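Side-chain contacts in signal recognition particle subunit SRP68 (Chaetomium thermophilum, PDB 4P3G), which probably helps deliver secretory and membrane proteins to the endoplasmic reticulum as an RNA-binding component of the signal recognition particle, represented here by its RNA-binding domain: residues 16-21 against 147-152; 35-40 against 72-77; 41-44 against 48-51; 59-64 against 124-129. All coordinates share one frame; numbering follows the deposited sequence.

Interaction 1 (16-21 against 147-152); sequences TSREKA and ALLRGA. With PO4 (phosphate ion), chain E.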
loop_
_atom_site.group_PDB
_atom_site.type_symbol
_atom_site.label_atom_id
_atom_site.label_comp_id
_atom_site.label_asym_id
_atom_site.label_seq_id
_atom_site.Cartn_x
_atom_site.Cartn_y
_atom_site.Cartn_z
ATOM N N THR A 16 -8.312 29.292 10.094
ATOM C CA THR A 16 -8.031 30.721 10.090
ATOM C C THR A 16 -7.548 31.191 11.459
ATOM O O THR A 16 -6.524 31.859 11.565
ATOM C CB THR A 16 -9.263 31.531 9.709
ATOM O OG1 THR A 16 -9.561 31.328 8.323
ATOM C CG2 THR A 16 -9.023 33.023 9.956
ATOM N N SER A 17 -8.273 30.823 12.509
ATOM C CA SER A 17 -7.917 31.240 13.856
ATOM C C SER A 17 -6.544 30.726 14.244
ATOM O O SER A 17 -5.764 31.443 14.873
ATOM C CB SER A 17 -8.934 30.731 14.869
ATOM O OG SER A 17 -10.227 31.183 14.556
ATOM N N ARG A 18 -6.232 29.500 13.835
ATOM C CA ARG A 18 -4.955 28.911 14.185
ATOM C C ARG A 18 -3.874 29.702 13.465
ATOM O O ARG A 18 -2.880 30.101 14.078
ATOM C CB ARG A 18 -4.917 27.446 13.776
ATOM C CG ARG A 18 -5.859 26.578 14.570
ATOM C CD ARG A 18 -5.606 25.144 14.238
ATOM N NE ARG A 18 -6.539 24.219 14.867
ATOM C CZ ARG A 18 -6.537 22.910 14.641
ATOM N NH1 ARG A 18 -5.655 22.370 13.795
ATOM N NH2 ARG A 18 -7.411 22.138 15.264
ATOM N N GLU A 19 -4.120 30.004 12.192
ATOM C CA GLU A 19 -3.186 30.784 11.398
ATOM C C GLU A 19 -3.026 32.183 11.973
ATOM O O GLU A 19 -1.926 32.722 11.905
ATOM C CB GLU A 19 -3.603 30.864 9.936
ATOM C CG GLU A 19 -3.535 29.538 9.191
ATOM C CD GLU A 19 -4.140 29.639 7.808
ATOM O OE1 GLU A 19 -4.635 30.736 7.478
ATOM O OE2 GLU A 19 -4.121 28.636 7.058
ATOM N N LYS A 20 -4.102 32.777 12.509
ATOM C CA LYS A 20 -4.023 34.132 13.068
ATOM C C LYS A 20 -3.046 34.188 14.231
ATOM O O LYS A 20 -2.148 35.026 14.268
ATOM C CB LYS A 20 -5.371 34.619 13.609
ATOM C CG LYS A 20 -5.175 35.944 14.395
ATOM C CD LYS A 20 -6.345 36.413 15.244
ATOM C CE LYS A 20 -7.512 36.876 14.422
ATOM N NZ LYS A 20 -8.638 37.233 15.313
ATOM N N ALA A 21 -3.240 33.282 15.178
ATOM C CA ALA A 21 -2.489 33.284 16.418
ATOM C C ALA A 21 -1.042 32.852 16.256
ATOM O O ALA A 21 -0.175 33.279 17.017
ATOM C CB ALA A 21 -3.166 32.429 17.420
ATOM N N ALA A 147 -13.871 14.588 13.526
ATOM C CA ALA A 147 -13.045 13.399 13.373
ATOM C C ALA A 147 -11.614 13.781 13.590
ATOM O O ALA A 147 -10.844 13.017 14.157
ATOM C CB ALA A 147 -13.237 12.782 12.003
ATOM N N LEU A 148 -11.298 15.011 13.201
ATOM C CA LEU A 148 -9.956 15.566 13.296
ATOM C C LEU A 148 -9.534 15.717 14.759
ATOM O O LEU A 148 -8.408 15.356 15.154
ATOM C CB LEU A 148 -9.916 16.934 12.618
ATOM C CG LEU A 148 -8.591 17.710 12.604
ATOM C CD1 LEU A 148 -7.668 17.102 11.568
ATOM C CD2 LEU A 148 -8.752 19.239 12.387
ATOM N N LEU A 149 -10.424 16.290 15.559
ATOM C CA LEU A 149 -10.090 16.488 16.952
ATOM C C LEU A 149 -10.038 15.133 17.648
ATOM O O LEU A 149 -9.167 14.899 18.484
ATOM C CB LEU A 149 -11.096 17.414 17.644
ATOM C CG LEU A 149 -11.012 18.884 17.264
ATOM C CD1 LEU A 149 -11.808 19.742 18.237
ATOM C CD2 LEU A 149 -9.582 19.329 17.158
ATOM N N ARG A 150 -10.973 14.243 17.312
ATOM C CA ARG A 150 -11.010 12.935 17.959
ATOM C C ARG A 150 -9.742 12.154 17.594
ATOM O O ARG A 150 -9.223 11.379 18.395
ATOM C CB ARG A 150 -12.265 12.165 17.579
ATOM C CG ARG A 150 -12.310 10.749 18.116
ATOM C CD ARG A 150 -12.285 10.735 19.589
ATOM N NE ARG A 150 -13.473 11.373 20.141
ATOM C CZ ARG A 150 -13.638 11.623 21.439
ATOM N NH1 ARG A 150 -12.683 11.274 22.296
ATOM N NH2 ARG A 150 -14.751 12.209 21.880
ATOM N N GLY A 151 -9.261 12.354 16.369
ATOM C CA GLY A 151 -8.005 11.763 15.951
ATOM C C GLY A 151 -6.820 12.254 16.777
ATOM O O GLY A 151 -5.975 11.456 17.191
ATOM N N ALA A 152 -6.758 13.560 17.019
ATOM C CA ALA A 152 -5.695 14.162 17.813
ATOM C C ALA A 152 -5.696 13.598 19.228
ATOM O O ALA A 152 -4.649 13.296 19.805
ATOM C CB ALA A 152 -5.865 15.657 17.852
HETATM P P PO4 E . -14.629 10.920 25.287
HETATM O O1 PO4 E . -13.781 12.159 25.149
HETATM O O2 PO4 E . -15.458 10.727 24.032
HETATM O O3 PO4 E . -15.553 11.051 26.476
HETATM O O4 PO4 E . -13.735 9.722 25.518
#

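Interaction 2 (35-40 against 72-77); sequences SGKLLN and YVRLQL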
loop_
_atom_site.group_PDB
_atom_site.type_symbol
_atom_site.label_atom_id
_atom_site.label_comp_id
_atom_site.label_asym_id
_atom_site.label_seq_id
_atom_site.Cartn_x
_atom_site.Cartn_y
_atom_site.Cartn_z
ATOM N N SER A 35 -9.763 32.978 24.371
ATOM C CA SER A 35 -10.453 33.301 25.615
ATOM C C SER A 35 -11.148 34.653 25.563
ATOM O O SER A 35 -12.203 34.842 26.161
ATOM C CB SER A 35 -9.447 33.291 26.760
ATOM O OG SER A 35 -8.712 32.078 26.754
ATOM N N GLY A 36 -10.546 35.591 24.844
ATOM C CA GLY A 36 -11.132 36.903 24.640
ATOM C C GLY A 36 -12.339 36.834 23.729
ATOM O O GLY A 36 -13.371 37.439 23.980
ATOM N N LYS A 37 -12.194 36.099 22.641
ATOM C CA LYS A 37 -13.262 35.961 21.671
ATOM C C LYS A 37 -14.421 35.148 22.235
ATOM O O LYS A 37 -15.585 35.437 21.942
ATOM C CB LYS A 37 -12.707 35.344 20.404
ATOM C CG LYS A 37 -11.589 36.189 19.808
ATOM C CD LYS A 37 -11.578 36.076 18.314
ATOM C CE LYS A 37 -10.170 35.915 17.791
ATOM N NZ LYS A 37 -10.195 35.085 16.546
ATOM N N LEU A 38 -14.113 34.149 23.056
ATOM C CA LEU A 38 -15.158 33.349 23.683
ATOM C C LEU A 38 -16.005 34.241 24.573
ATOM O O LEU A 38 -17.230 34.103 24.642
ATOM C CB LEU A 38 -14.553 32.246 24.545
ATOM C CG LEU A 38 -15.508 31.139 24.989
ATOM C CD1 LEU A 38 -16.186 30.506 23.788
ATOM C CD2 LEU A 38 -14.787 30.088 25.804
ATOM N N LEU A 39 -15.333 35.176 25.236
ATOM C CA LEU A 39 -15.980 36.095 26.154
ATOM C C LEU A 39 -16.933 37.032 25.416
ATOM O O LEU A 39 -18.103 37.155 25.780
ATOM C CB LEU A 39 -14.912 36.897 26.899
ATOM C CG LEU A 39 -15.325 37.969 27.896
ATOM C CD1 LEU A 39 -16.098 37.372 29.047
ATOM C CD2 LEU A 39 -14.077 38.645 28.383
ATOM N N ASN A 40 -16.436 37.678 24.369
ATOM C CA ASN A 40 -17.272 38.556 23.572
ATOM C C ASN A 40 -18.436 37.776 22.991
ATOM O O ASN A 40 -19.543 38.293 22.888
ATOM C CB ASN A 40 -16.458 39.216 22.461
ATOM C CG ASN A 40 -15.380 40.147 23.002
ATOM O OD1 ASN A 40 -15.580 40.834 24.015
ATOM N ND2 ASN A 40 -14.228 40.168 22.336
ATOM N N TYR A 72 -24.223 30.664 17.886
ATOM C CA TYR A 72 -24.204 29.478 18.717
ATOM C C TYR A 72 -23.157 28.483 18.213
ATOM O O TYR A 72 -22.520 27.781 19.002
ATOM C CB TYR A 72 -25.584 28.851 18.750
ATOM C CG TYR A 72 -26.496 29.545 19.727
ATOM C CD1 TYR A 72 -26.480 29.213 21.072
ATOM C CD2 TYR A 72 -27.367 30.535 19.305
ATOM C CE1 TYR A 72 -27.306 29.850 21.977
ATOM C CE2 TYR A 72 -28.198 31.179 20.201
ATOM C CZ TYR A 72 -28.162 30.828 21.538
ATOM O OH TYR A 72 -28.988 31.454 22.441
ATOM N N VAL A 73 -22.994 28.417 16.894
ATOM C CA VAL A 73 -21.927 27.615 16.305
ATOM C C VAL A 73 -20.581 28.234 16.649
ATOM O O VAL A 73 -19.681 27.537 17.083
ATOM C CB VAL A 73 -22.064 27.476 14.764
ATOM C CG1 VAL A 73 -20.819 26.845 14.148
ATOM C CG2 VAL A 73 -23.315 26.673 14.408
ATOM N N ARG A 74 -20.441 29.543 16.512
ATOM C CA ARG A 74 -19.157 30.151 16.827
ATOM C C ARG A 74 -18.747 29.884 18.277
ATOM O O ARG A 74 -17.580 29.601 18.560
ATOM C CB ARG A 74 -19.188 31.647 16.574
ATOM C CG ARG A 74 -17.838 32.292 16.718
ATOM C CD ARG A 74 -17.801 33.645 16.021
ATOM N NE ARG A 74 -16.430 34.128 15.955
ATOM C CZ ARG A 74 -15.937 35.087 16.730
ATOM N NH1 ARG A 74 -16.722 35.695 17.614
ATOM N NH2 ARG A 74 -14.660 35.433 16.605
ATOM N N LEU A 75 -19.717 29.898 19.178
ATOM C CA LEU A 75 -19.449 29.609 20.574
ATOM C C LEU A 75 -18.810 28.226 20.727
ATOM O O LEU A 75 -17.864 28.055 21.494
ATOM C CB LEU A 75 -20.747 29.661 21.374
ATOM C CG LEU A 75 -20.570 29.524 22.884
ATOM C CD1 LEU A 75 -19.851 30.749 23.408
ATOM C CD2 LEU A 75 -21.912 29.357 23.574
ATOM N N GLN A 76 -19.337 27.243 20.006
ATOM C CA GLN A 76 -18.848 25.878 20.106
ATOM C C GLN A 76 -17.436 25.703 19.554
ATOM O O GLN A 76 -16.633 24.960 20.109
ATOM C CB GLN A 76 -19.797 24.935 19.390
ATOM C CG GLN A 76 -21.181 24.942 19.986
ATOM C CD GLN A 76 -21.179 24.586 21.456
ATOM O OE1 GLN A 76 -21.241 25.464 22.315
ATOM N NE2 GLN A 76 -21.117 23.287 21.755
ATOM N N LEU A 77 -17.139 26.373 18.453
ATOM C CA LEU A 77 -15.821 26.286 17.853
ATOM C C LEU A 77 -14.767 26.861 18.809
ATOM O O LEU A 77 -13.754 26.217 19.114
ATOM C CB LEU A 77 -15.824 27.052 16.537
ATOM C CG LEU A 77 -16.688 26.303 15.517
ATOM C CD1 LEU A 77 -16.594 26.909 14.121
ATOM C CD2 LEU A 77 -16.372 24.808 15.510
#

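Interaction 3 (41-44 against 48-51); sequences CRKK and ATKN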
loop_
_atom_site.group_PDB
_atom_site.type_symbol
_atom_site.label_atom_id
_atom_site.label_comp_id
_atom_site.label_asym_id
_atom_site.label_seq_id
_atom_site.Cartn_x
_atom_site.Cartn_y
_atom_site.Cartn_z
ATOM N N CYS A 41 -18.192 36.515 22.644
ATOM C CA CYS A 41 -19.231 35.717 22.017
ATOM C C CYS A 41 -20.394 35.477 22.975
ATOM O O CYS A 41 -21.559 35.643 22.599
ATOM C CB CYS A 41 -18.670 34.381 21.525
ATOM S SG CYS A 41 -19.832 33.431 20.496
ATOM N N ARG A 42 -20.079 35.125 24.216
ATOM C CA ARG A 42 -21.119 34.839 25.195
ATOM C C ARG A 42 -21.989 36.069 25.455
ATOM O O ARG A 42 -23.209 35.957 25.609
ATOM C CB ARG A 42 -20.500 34.313 26.491
ATOM C CG ARG A 42 -20.075 32.877 26.386
ATOM C CD ARG A 42 -19.143 32.447 27.490
ATOM N NE ARG A 42 -18.769 31.038 27.323
ATOM C CZ ARG A 42 -17.760 30.429 27.946
ATOM N NH1 ARG A 42 -16.970 31.100 28.769
ATOM N NH2 ARG A 42 -17.525 29.145 27.720
ATOM N N LYS A 43 -21.374 37.244 25.490
ATOM C CA LYS A 43 -22.131 38.466 25.709
ATOM C C LYS A 43 -23.121 38.713 24.569
ATOM O O LYS A 43 -24.254 39.118 24.815
ATOM C CB LYS A 43 -21.201 39.658 25.902
ATOM C CG LYS A 43 -20.463 39.607 27.227
ATOM C CD LYS A 43 -19.458 40.735 27.352
ATOM C CE LYS A 43 -18.620 40.604 28.619
ATOM N NZ LYS A 43 -17.658 41.742 28.773
ATOM N N LYS A 44 -22.703 38.472 23.329
ATOM C CA LYS A 44 -23.586 38.675 22.180
ATOM C C LYS A 44 -24.836 37.813 22.268
ATOM O O LYS A 44 -25.912 38.217 21.829
ATOM C CB LYS A 44 -22.867 38.350 20.873
ATOM C CG LYS A 44 -21.845 39.368 20.446
ATOM C CD LYS A 44 -21.670 39.353 18.940
ATOM C CE LYS A 44 -20.553 40.285 18.529
ATOM N NZ LYS A 44 -19.288 39.876 19.214
ATOM N N ALA A 48 -24.346 33.723 30.187
ATOM C CA ALA A 48 -23.561 34.036 31.385
ATOM C C ALA A 48 -22.049 33.932 31.181
ATOM O O ALA A 48 -21.555 32.967 30.604
ATOM C CB ALA A 48 -23.996 33.148 32.549
ATOM N N THR A 49 -21.320 34.937 31.656
ATOM C CA THR A 49 -19.862 34.905 31.616
ATOM C C THR A 49 -19.318 34.336 32.928
ATOM O O THR A 49 -18.232 33.755 32.968
ATOM C CB THR A 49 -19.269 36.299 31.330
ATOM O OG1 THR A 49 -19.856 37.267 32.212
ATOM C CG2 THR A 49 -19.548 36.703 29.891
ATOM N N LYS A 50 -20.098 34.505 33.993
ATOM C CA LYS A 50 -19.809 33.913 35.297
ATOM C C LYS A 50 -21.051 33.156 35.763
ATOM O O LYS A 50 -22.029 33.764 36.198
ATOM C CB LYS A 50 -19.432 34.988 36.321
ATOM C CG LYS A 50 -19.458 36.425 35.793
ATOM C CD LYS A 50 -18.178 36.786 35.040
ATOM C CE LYS A 50 -17.406 37.891 35.744
ATOM N NZ LYS A 50 -17.062 37.554 37.155
ATOM N N ASN A 51 -20.999 31.830 35.671
ATOM C CA ASN A 51 -22.176 30.971 35.843
ATOM C C ASN A 51 -22.854 31.074 37.220
ATOM O O ASN A 51 -22.477 30.353 38.146
ATOM C CB ASN A 51 -21.783 29.517 35.551
ATOM C CG ASN A 51 -22.975 28.635 35.246
ATOM O OD1 ASN A 51 -24.119 28.980 35.555
ATOM N ND2 ASN A 51 -22.713 27.484 34.641
#

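Interaction 4 (59-64 against 124-129); sequences TAITPE and AQALSD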
loop_
_atom_site.group_PDB
_atom_site.type_symbol
_atom_site.label_atom_id
_atom_site.label_comp_id
_atom_site.label_asym_id
_atom_site.label_seq_id
_atom_site.Cartn_x
_atom_site.Cartn_y
_atom_site.Cartn_z
ATOM N N THR A 59 -24.610 25.016 28.014
ATOM C CA THR A 59 -23.799 24.420 26.924
ATOM C C THR A 59 -24.375 23.266 26.064
ATOM O O THR A 59 -23.662 22.723 25.218
ATOM C CB THR A 59 -22.324 24.071 27.353
ATOM O OG1 THR A 59 -22.320 23.045 28.358
ATOM C CG2 THR A 59 -21.596 25.301 27.873
ATOM N N ALA A 60 -25.643 22.901 26.244
ATOM C CA ALA A 60 -26.244 21.871 25.384
ATOM C C ALA A 60 -26.743 22.475 24.071
ATOM O O ALA A 60 -27.755 23.181 24.060
ATOM C CB ALA A 60 -27.387 21.166 26.109
ATOM N N ILE A 61 -26.067 22.181 22.962
ATOM C CA ILE A 61 -26.418 22.827 21.695
ATOM C C ILE A 61 -27.618 22.161 21.021
ATOM O O ILE A 61 -27.751 20.934 21.028
ATOM C CB ILE A 61 -25.217 22.874 20.707
ATOM C CG1 ILE A 61 -25.517 23.807 19.532
ATOM C CG2 ILE A 61 -24.830 21.474 20.225
ATOM C CD1 ILE A 61 -24.331 24.085 18.662
ATOM N N THR A 62 -28.498 22.979 20.446
ATOM C CA THR A 62 -29.695 22.465 19.792
ATOM C C THR A 62 -29.781 22.962 18.357
ATOM O O THR A 62 -29.330 24.067 18.049
ATOM C CB THR A 62 -30.965 22.921 20.519
ATOM O OG1 THR A 62 -31.350 24.221 20.051
ATOM C CG2 THR A 62 -30.734 22.940 22.020
ATOM N N PRO A 63 -30.394 22.152 17.484
ATOM C CA PRO A 63 -30.552 22.461 16.063
ATOM C C PRO A 63 -31.303 23.756 15.832
ATOM O O PRO A 63 -31.047 24.463 14.858
ATOM C CB PRO A 63 -31.378 21.286 15.546
ATOM C CG PRO A 63 -31.070 20.180 16.466
ATOM C CD PRO A 63 -30.882 20.800 17.807
ATOM N N GLU A 64 -32.261 24.040 16.700
ATOM C CA GLU A 64 -33.085 25.231 16.543
ATOM C C GLU A 64 -32.285 26.487 16.876
ATOM O O GLU A 64 -32.452 27.525 16.233
ATOM C CB GLU A 64 -34.325 25.124 17.419
ATOM C CG GLU A 64 -35.181 23.896 17.110
ATOM C CD GLU A 64 -34.615 22.605 17.707
ATOM O OE1 GLU A 64 -33.521 22.653 18.316
ATOM O OE2 GLU A 64 -35.256 21.541 17.556
ATOM N N ALA A 124 -21.408 18.591 15.305
ATOM C CA ALA A 124 -21.668 17.884 14.064
ATOM C C ALA A 124 -23.043 17.238 14.100
ATOM O O ALA A 124 -23.811 17.342 13.149
ATOM C CB ALA A 124 -20.608 16.836 13.822
ATOM N N GLN A 125 -23.352 16.566 15.204
ATOM C CA GLN A 125 -24.638 15.896 15.330
ATOM C C GLN A 125 -25.807 16.880 15.315
ATOM O O GLN A 125 -26.836 16.603 14.721
ATOM C CB GLN A 125 -24.676 15.034 16.588
ATOM C CG GLN A 125 -23.784 13.797 16.501
ATOM C CD GLN A 125 -23.725 13.040 17.813
ATOM O OE1 GLN A 125 -23.884 13.622 18.889
ATOM N NE2 GLN A 125 -23.493 11.736 17.733
ATOM N N ALA A 126 -25.667 18.030 15.957
ATOM C CA ALA A 126 -26.762 18.984 15.931
ATOM C C ALA A 126 -26.930 19.515 14.522
ATOM O O ALA A 126 -28.049 19.586 14.017
ATOM C CB ALA A 126 -26.531 20.113 16.894
ATOM N N LEU A 127 -25.817 19.844 13.872
ATOM C CA LEU A 127 -25.863 20.339 12.502
ATOM C C LEU A 127 -26.501 19.355 11.553
ATOM O O LEU A 127 -27.183 19.761 10.610
ATOM C CB LEU A 127 -24.467 20.657 11.977
ATOM C CG LEU A 127 -23.841 22.017 12.247
ATOM C CD1 LEU A 127 -22.531 22.097 11.499
ATOM C CD2 LEU A 127 -24.770 23.155 11.794
ATOM N N SER A 128 -26.328 18.066 11.820
ATOM C CA SER A 128 -26.720 17.077 10.835
ATOM C C SER A 128 -28.228 16.912 10.751
ATOM O O SER A 128 -28.845 17.357 9.787
ATOM C CB SER A 128 -26.032 15.728 11.098
ATOM O OG SER A 128 -26.738 14.948 12.040
ATOM N N ASP A 129 -28.836 16.280 11.739
ATOM C CA ASP A 129 -30.196 15.818 11.515
ATOM C C ASP A 129 -31.336 16.860 11.604
ATOM O O ASP A 129 -32.150 16.959 10.681
ATOM C CB ASP A 129 -30.493 14.624 12.433
ATOM C CG ASP A 129 -30.620 13.320 11.657
ATOM O OD1 ASP A 129 -30.108 13.259 10.516
ATOM O OD2 ASP A 129 -31.234 12.364 12.182
#

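Interaction 1 (16-21 against 147-152)
Arg18 reaches out of helix 10-21 and lays the end of its guanidinium against two leucines of helix 136-156. Its NH2 comes within 4.0 Å of Leu149 CD2, and that methyl sits at the edge of the guanidinium, near its plane. The same NH2 is 4.3 Å from Leu148 CD2, which approaches it obliquely. The Arg18 and Leu149 side chains run past one another, pointing opposite ways. The reach is long because the backbones are well apart: the nearest alpha carbons, Arg18 CA and Leu149 CA, lie 13.7 Å from each other. In Arg18, chi1 (-68°) sets CG anti to the carbonyl carbon, and the chain, extended from CG to NE, covers the distance.

In this all-helical, tetratricopeptide-repeat-like domain, helix 71-93 contributes to the same junction. Its Glu81 forms a salt bridge with Arg18 NE, and its Trp84 makes a cation-pi contact with the arginine while also packing on Leu149. The charge brought into this buried region therefore has a counter-ion.

Arg150 points elsewhere. Its chain bends at chi2 and chi3 and presents the guanidinium to a phosphate ion that probably came with the crystallisation solution. O1 of the phosphate lies in the guanidinium plane at its edge, taking a hydrogen bond from Arg150 NH1 of 3.2 Å at 158°. Arg150 NH2 adds a weak, strongly bent bond to phosphate O2 at 2.7 Å, while Glu121 of helix 103-128 forms a salt bridge with Arg150 NE.

Interaction 2 (35-40 against 72-77)
Leu38 and Leu75 meet through their CD1 methyls, which lie 3.7 Å apart, with the two side chains crossing at about a right angle. Both leucines have CG anti to the backbone N and a second torsion near +60°. In Leu38 (chi1 -166°) this brings a branch towards helix 71-93, although its CB sets off to the flank of the interface. Leu38 CD1 also lies 3.8 Å from Leu75 O, so the methyl touches the partner's backbone as well as its side chain. The helices are close here, with Leu38 CA and Leu75 CA 6.5 Å apart.

Helix 27-44 packs on helix 71-93 within the all-helical RNA-binding domain, the two segments running in roughly opposite directions, and Leu78, Thr79 and Arg82 of the latter helix extend the surface under Leu38.

Beside the leucines, Lys37 and Arg74 also cross at about a right angle. Arg74 runs extended from CG to NE, then twists its guanidinium across the chain direction (chi4 -104°). Lys37 instead leaves CB with CG beside the backbone N and bends at each of its next three torsions. The touch is made by its aliphatic part: Lys37 CD is 3.6 Å from Arg74 NH2, oblique to the guanidinium. The charged ends stay further apart, Lys37 NZ being 4.5 Å from Arg74 NH2. This proximity of like charges could lower the lysine's proton affinity somewhat. Lys20 of helix 10-21 is also modelled near Lys37 and would probably add to the positive potential, though its exact placing is doubtful.

Interaction 3 (41-44 against 48-51)
With CG anti to the carbonyl carbon in both Arg42 (chi1 -77°) and Lys43 (chi1 -71°), the two neighbouring chains spread from the last turn of helix 27-44 and offer their aliphatic roots to Thr49. The threonine answers with its methyl: at chi1 50° its OG1 stands between the backbone N and the carbonyl carbon, while CG2 lies beside the N and reaches the helix. Thr49 CG2 is 4.0 Å from Lys43 CG, the two side chains crossing at a slant, and 4.3 Å from Arg42 CB. Arg42 then continues extended past the loop, with its CD 4.0 Å from Ala48 O.

Segment 48-51 has no regular structure. It belongs to the long connection to helix 63-68, and after a three-residue gap it folds back against the helix it has just left, with Arg42 CA and Thr49 CA 6.5 Å apart. Leu39, one turn earlier, also packs on Thr49, and Arg42 touches Lys58 further along the same loop.

Methyl and methylene groups meet each other and one carbonyl oxygen, with no polar bond between the segments, so this surface touch is non-directional and probably holds the loop only lightly.

Interaction 4 (59-64 against 124-129)
Thr62 OG1 has two partners beside the point where Pro63 packs on Ala126: it is hydrogen-bonded to the backbone N of Gln65, and it donates a weak bond of 3.2 Å to Glu64 OE1. The bond to Gln65 N caps the start of helix 63-68, whose first residue, Pro63, lies against helix 103-128. Pro63 CG is 3.9 Å from Ala126 O, and the ring's CD stands 4.5 Å from Ala126 CB.

Ala126 points its methyl at the incoming chain and is also met by Ile61, whose CG2 lies 4.0 Å from Ala126 CB. With CG1 anti to the backbone N (chi1 -168°), Ile61 has CG2 between the N and the carbonyl carbon, from where it meets the alanine, while CD1 packs on Gln76 of helix 71-93. Ile66, a turn further on, also touches Ala126.

Further along 124-129, Ser128 OG bonds back to Gln125 O at 3.2 Å, coming in 30° off the carbonyl plane. Ser128 and Asp129 also pack on Thr179 of a neighbouring subunit, another copy of the protein.

Threonine at the N-cap followed by proline in the first turn is a classic way to begin an alpha helix, used here where a loop docks on a small alanine of a neighbouring helix.

Interaction 1 is the buried one, close to the centre of the chain, and there a charged arginine meets leucines. Interactions 2 and 4 are partly buried; interaction 4 is mostly apolar, whereas interaction 2 divides between a leucine pair and a lysine-arginine crossing. Interaction 3 lies at the surface, about 24 Å from the chain's centre, and rests a loop on the helix end through methyl and methylene groups. Interactions 2 and 3 share helix 27-44 and touch where Leu75 packs on Arg42. Ile61 of interaction 4 reaches Gln76 of interaction 2. Interactions 1 and 2 adjoin at Lys20 and Lys37, whose ammonium groups are modelled doubtfully close for like charges, whereas interactions 3 and 4 do not touch.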